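Local coordinates for uncharacterised protein (Vibrio cholerae, PDB 5KKO), which is of unknown function but forms a small, mainly helical chain that may associate with a second copy by antiparallel pairing of short strands, at the interface of chains A and B. Sequence-based numbering; all coordinates share one arbitrary frame. Chains: chain A/B, Uncharacterised protein.

The interface of chains A and B. Residues chain A 4-5, 7, 43; chain B 9-12.
A:Phe7 and B:Ile9 pair as an antiparallel beta bridge, shown by two reciprocal backbone hydrogen bonds: B:Ile9 N donates to A:Phe7 O at 2.7 Å, nearly straight at the hydrogen (168°), and A:Phe7 N donates to B:Ile9 O at 2.8 Å. Further along, B:Glu11 N donates a hydrogen bond to A:Lys5 O over 2.8 Å; this keeps the antiparallel register (5 opposite 11, 7 opposite 9) beyond the bridge, where A:Lys5 is loop and B:Glu11 begins helix 11-21.

The side chain of B:Glu11 can be traced outward across chain A. Its CB lies near A:Lys5 O and at the rim of the A:Phe7 ring, in the ring plane and 3.8 Å from A:Phe7 CE1; B:Ile9 O also meets that rim in plane. CG, anti to the backbone N (chi1 -168°), and the extended chi2 carry the stem along the ring edge, CG staying near CE1. CD sits between A:Phe7 CE1 and A:Lys5 CB. At the carboxylate the two oxygens part: OE1 faces A:Lys5 CB at 3.8 Å, whereas OE2 reaches A:Phe7 CZ and forms a long salt bridge to A:Lys43 NZ at 3.7 Å. The carboxylate plane is turned 53° from the ring, so the group does not stack on it. A:Lys5 NZ, 5.1 Å from B:Glu11 OE2, probably adds favourable charge without contact.

On the other flank, the bend at chi2 of selenomethionine A:Met4 helps set its SE 3.6 Å from B:Leu12 CD1.

The site joins the N-terminal segment and strand 6-10 of chain A to the junction of strand 5-10 and helix 11-21 in chain B, with A:Lys43 ending helix 28-43; its symmetric twin is consistent with a two-fold pair within the six-copy deposited assembly, although the structure alone does not show that it is biological.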
loop_
_atom_site.group_PDB
_atom_site.type_symbol
_atom_site.label_atom_id
_atom_site.label_comp_id
_atom_site.label_asym_id
_atom_site.label_seq_id
_atom_site.Cartn_x
_atom_site.Cartn_y
_atom_site.Cartn_z
HETATM N N MSE A 4 -20.082 -0.740 -12.989
HETATM C CA MSE A 4 -19.741 -1.632 -11.887
HETATM C C MSE A 4 -18.613 -1.035 -11.139
HETATM O O MSE A 4 -17.616 -0.714 -11.724
HETATM C CB MSE A 4 -19.358 -2.982 -12.459
HETATM C CG MSE A 4 -18.687 -3.875 -11.417
HETATM SE SE MSE A 4 -20.014 -4.752 -10.265
HETATM C CE MSE A 4 -20.514 -3.320 -9.080
ATOM N N LYS A 5 -18.669 -1.107 -9.830
ATOM C CA LYS A 5 -17.622 -0.562 -8.996
ATOM C C LYS A 5 -16.550 -1.627 -8.828
ATOM O O LYS A 5 -16.876 -2.821 -8.655
ATOM C CB LYS A 5 -18.194 -0.107 -7.666
ATOM C CG LYS A 5 -17.204 0.610 -6.825
ATOM C CD LYS A 5 -17.906 1.297 -5.664
ATOM C CE LYS A 5 -16.882 1.781 -4.673
ATOM N NZ LYS A 5 -17.332 2.710 -3.585
ATOM N N PHE A 7 -12.677 -2.441 -6.872
ATOM C CA PHE A 7 -11.830 -2.141 -5.734
ATOM C C PHE A 7 -10.425 -2.684 -5.990
ATOM O O PHE A 7 -10.234 -3.859 -6.348
ATOM C CB PHE A 7 -12.416 -2.801 -4.453
ATOM C CG PHE A 7 -13.809 -2.349 -4.113
ATOM C CD1 PHE A 7 -14.933 -2.882 -4.756
ATOM C CD2 PHE A 7 -14.005 -1.406 -3.149
ATOM C CE1 PHE A 7 -16.239 -2.416 -4.451
ATOM C CE2 PHE A 7 -15.289 -0.941 -2.813
ATOM C CZ PHE A 7 -16.415 -1.435 -3.445
ATOM N N LYS A 43 -13.702 -2.945 1.284
ATOM C CA LYS A 43 -14.970 -2.219 1.143
ATOM C C LYS A 43 -14.866 -0.788 1.692
ATOM O O LYS A 43 -15.338 0.180 1.077
ATOM C CB LYS A 43 -16.035 -3.034 1.890
ATOM C CG LYS A 43 -17.473 -2.472 1.928
ATOM C CD LYS A 43 -18.205 -2.953 0.721
ATOM C CE LYS A 43 -19.727 -2.747 0.813
ATOM N NZ LYS A 43 -20.363 -3.304 -0.453
ATOM N N ILE B 9 -11.050 -5.990 -7.877
ATOM C CA ILE B 9 -12.164 -6.821 -7.429
ATOM C C ILE B 9 -13.484 -6.129 -7.767
ATOM O O ILE B 9 -13.771 -5.049 -7.216
ATOM C CB ILE B 9 -12.062 -7.064 -5.925
ATOM C CG1 ILE B 9 -10.675 -7.566 -5.588
ATOM C CG2 ILE B 9 -13.199 -8.034 -5.448
ATOM C CD1 ILE B 9 -10.432 -7.763 -4.077
ATOM N N ASP B 10 -14.340 -6.795 -8.574
ATOM C CA ASP B 10 -15.654 -6.196 -8.825
ATOM C C ASP B 10 -16.496 -6.249 -7.539
ATOM O O ASP B 10 -16.326 -7.165 -6.697
ATOM C CB ASP B 10 -16.384 -6.897 -9.971
ATOM C CG ASP B 10 -16.672 -8.333 -9.649
ATOM O OD1 ASP B 10 -15.768 -9.186 -9.790
ATOM O OD2 ASP B 10 -17.770 -8.581 -9.151
ATOM N N GLU B 11 -17.390 -5.256 -7.390
ATOM C CA GLU B 11 -18.258 -5.193 -6.206
ATOM C C GLU B 11 -19.110 -6.454 -6.027
ATOM O O GLU B 11 -19.396 -6.833 -4.873
ATOM C CB GLU B 11 -19.148 -3.945 -6.276
ATOM C CG GLU B 11 -19.854 -3.680 -4.930
ATOM C CD GLU B 11 -20.315 -2.264 -4.789
ATOM O OE1 GLU B 11 -20.978 -1.760 -5.703
ATOM O OE2 GLU B 11 -19.987 -1.646 -3.760
ATOM N N LEU B 12 -19.549 -7.077 -7.125
ATOM C CA LEU B 12 -20.309 -8.324 -7.017
ATOM C C LEU B 12 -19.518 -9.390 -6.295
ATOM O O LEU B 12 -20.039 -10.041 -5.375
ATOM C CB LEU B 12 -20.715 -8.820 -8.415
ATOM C CG LEU B 12 -22.039 -8.414 -9.052
ATOM C CD1 LEU B 12 -22.378 -6.971 -8.753
ATOM C CD2 LEU B 12 -21.888 -8.653 -10.549
#